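Local coordinates for ribokinase, putative (Burkholderia thailandensis, PDB 3B1O), which is a nucleoside kinase of the pfkB (ribokinase-like) family, enzymes that phosphorylate small hydroxyl-bearing substrates such as nucleosides using a nucleoside triphosphate such as ATP, at the interface of chains A and B. Numbering follows the deposited sequence. Chains: chain A/B, Ribokinase, putative.

The interface of chains A and B. Residues chain A 21-22, 110, 112-113; chain B 30-33.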
loop_
_atom_site.group_PDB
_atom_site.type_symbol
_atom_site.label_atom_id
_atom_site.label_comp_id
_atom_site.label_asym_id
_atom_site.label_seq_id
_atom_site.Cartn_x
_atom_site.Cartn_y
_atom_site.Cartn_z
ATOM N N PHE A 21 -13.332 6.629 9.116
ATOM C CA PHE A 21 -12.206 7.248 9.804
ATOM C C PHE A 21 -12.693 8.212 10.882
ATOM O O PHE A 21 -12.080 8.310 11.940
ATOM C CB PHE A 21 -11.291 7.988 8.828
ATOM C CG PHE A 21 -10.537 7.086 7.888
ATOM C CD1 PHE A 21 -9.757 6.035 8.374
ATOM C CD2 PHE A 21 -10.571 7.319 6.512
ATOM C CE1 PHE A 21 -9.047 5.217 7.503
ATOM C CE2 PHE A 21 -9.871 6.510 5.633
ATOM C CZ PHE A 21 -9.104 5.457 6.124
ATOM N N ARG A 22 -13.800 8.899 10.603
ATOM C CA ARG A 22 -14.354 9.917 11.506
ATOM C C ARG A 22 -14.765 9.323 12.852
ATOM O O ARG A 22 -14.906 10.036 13.830
ATOM C CB ARG A 22 -15.544 10.642 10.860
ATOM C CG ARG A 22 -16.792 9.762 10.644
ATOM C CD ARG A 22 -18.062 10.591 10.370
ATOM N NE ARG A 22 -18.879 10.002 9.300
ATOM C CZ ARG A 22 -20.204 10.079 9.217
ATOM N NH1 ARG A 22 -20.907 10.709 10.154
ATOM N NH2 ARG A 22 -20.836 9.509 8.197
ATOM N N ASP A 110 -17.476 7.046 3.880
ATOM C CA ASP A 110 -17.841 8.457 3.733
ATOM C C ASP A 110 -17.186 9.047 2.491
ATOM O O ASP A 110 -17.321 10.231 2.235
ATOM C CB ASP A 110 -17.378 9.283 4.943
ATOM C CG ASP A 110 -18.248 9.091 6.174
ATOM O OD1 ASP A 110 -19.480 8.869 6.043
ATOM O OD2 ASP A 110 -17.678 9.182 7.290
ATOM N N ASN A 112 -14.146 9.422 2.440
ATOM C CA ASN A 112 -12.978 10.066 3.022
ATOM C C ASN A 112 -11.752 9.234 2.686
ATOM O O ASN A 112 -11.853 8.017 2.548
ATOM C CB ASN A 112 -13.159 10.209 4.543
ATOM C CG ASN A 112 -14.084 11.351 4.911
ATOM O OD1 ASN A 112 -14.080 12.397 4.254
ATOM N ND2 ASN A 112 -14.866 11.171 5.973
ATOM N N GLN A 113 -10.602 9.883 2.546
ATOM C CA GLN A 113 -9.384 9.191 2.109
ATOM C C GLN A 113 -8.135 9.533 2.907
ATOM O O GLN A 113 -7.945 10.678 3.350
ATOM C CB GLN A 113 -9.121 9.455 0.617
ATOM C CG GLN A 113 -10.169 8.837 -0.306
ATOM C CD GLN A 113 -9.768 8.896 -1.760
ATOM O OE1 GLN A 113 -9.220 9.898 -2.231
ATOM N NE2 GLN A 113 -10.039 7.818 -2.484
ATOM N N VAL B 30 -20.204 16.277 7.410
ATOM C CA VAL B 30 -19.681 14.950 7.707
ATOM C C VAL B 30 -18.169 15.103 7.656
ATOM O O VAL B 30 -17.593 15.267 6.578
ATOM C CB VAL B 30 -20.154 13.875 6.678
ATOM C CG1 VAL B 30 -19.384 12.556 6.854
ATOM C CG2 VAL B 30 -21.658 13.632 6.793
ATOM N N HIS B 31 -17.541 15.084 8.829
ATOM C CA HIS B 31 -16.089 15.189 8.963
ATOM C C HIS B 31 -15.350 14.660 7.730
ATOM O O HIS B 31 -15.459 13.476 7.391
ATOM C CB HIS B 31 -15.619 14.439 10.217
ATOM C CG HIS B 31 -16.042 15.081 11.499
ATOM N ND1 HIS B 31 -17.172 14.696 12.187
ATOM C CD2 HIS B 31 -15.493 16.094 12.211
ATOM C CE1 HIS B 31 -17.299 15.442 13.271
ATOM N NE2 HIS B 31 -16.293 16.296 13.309
ATOM N N LEU B 32 -14.613 15.544 7.054
ATOM C CA LEU B 32 -13.840 15.154 5.877
ATOM C C LEU B 32 -12.402 14.836 6.277
ATOM O O LEU B 32 -11.826 15.505 7.143
ATOM C CB LEU B 32 -13.859 16.252 4.799
ATOM C CG LEU B 32 -13.819 15.933 3.278
ATOM C CD1 LEU B 32 -13.737 17.218 2.458
ATOM C CD2 LEU B 32 -12.713 14.980 2.816
ATOM N N ILE B 33 -11.849 13.787 5.676
ATOM C CA ILE B 33 -10.404 13.600 5.665
ATOM C C ILE B 33 -9.954 13.172 4.265
ATOM O O ILE B 33 -10.498 12.228 3.680
ATOM C CB ILE B 33 -9.856 12.701 6.835
ATOM C CG1 ILE B 33 -8.331 12.574 6.757
ATOM C CG2 ILE B 33 -10.526 11.344 6.875
ATOM C CD1 ILE B 33 -7.644 12.665 8.092
#
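A:Asn112 reaches across to the backbone of B:His31 and B:Ile33 with both ends of its carboxamide. A:Asn112 ND2 gives a hydrogen bond to the backbone O of B:His31 (2.8 Å), arriving in the plane of that carbonyl although the acceptor lies tilted from the amide plane. On the other branch A:Asn112 OD1 accepts from the backbone N of B:Ile33 at 3.0 Å; this donor stands almost directly above the amide carbonyl, not on a lone pair. CG of A:Asn112 lies beside its own backbone N (chi1 -77°), which lays the carboxamide along the B:Leu32 backbone with one end toward each neighbour. The run continues into the main chain, where A:Gln113 N donates to B:Ile33 O at 2.6 Å, a main-chain bond between the first residue of strand 113-118 and the loop of chain B.

Apolar groups flank this polar strip. The CG2 branch of B:Ile33 packs against CB of A:Asn112 (3.7 Å) and touches CB and the ring carbon CD2 of A:Phe21, the two side chains crossing at about a right angle. At the other end, CG1 of B:Val30 sits over one face of the A:Arg22 guanidinium, offset toward its rim, with CZ 3.5 Å away. The same methyl rests against the carboxylate of A:Asp110, while CB of B:His31 meets CB of A:Arg22.

Behind that methyl, A:Arg22 holds A:Asp110 side-on in a salt bridge within chain A: A:Arg22 NE bonds A:Asp110 OD2 (2.5 Å) and NH2 bonds OD1, both meeting the syn sides from somewhat out of the carboxylate plane. A bend at chi3 (138°) helps bring the guanidinium to the carboxylate. This pairing should fix the flat surface under B:Val30.

The patch belongs to a two-fold symmetric interface and so recurs with the chains exchanged. Chain A contributes helix 21-24 and the loop entering strand 113-118; chain B contributes the loop just before strand 34-38. These elements lie in the projecting lid region. His31 contributes to the ADP site and Gln113 to the AMP site that overlaps the nucleoside pocket, so this contact of the deposited assembly may lie close to both; the ligand-free structure alone shows no coupling.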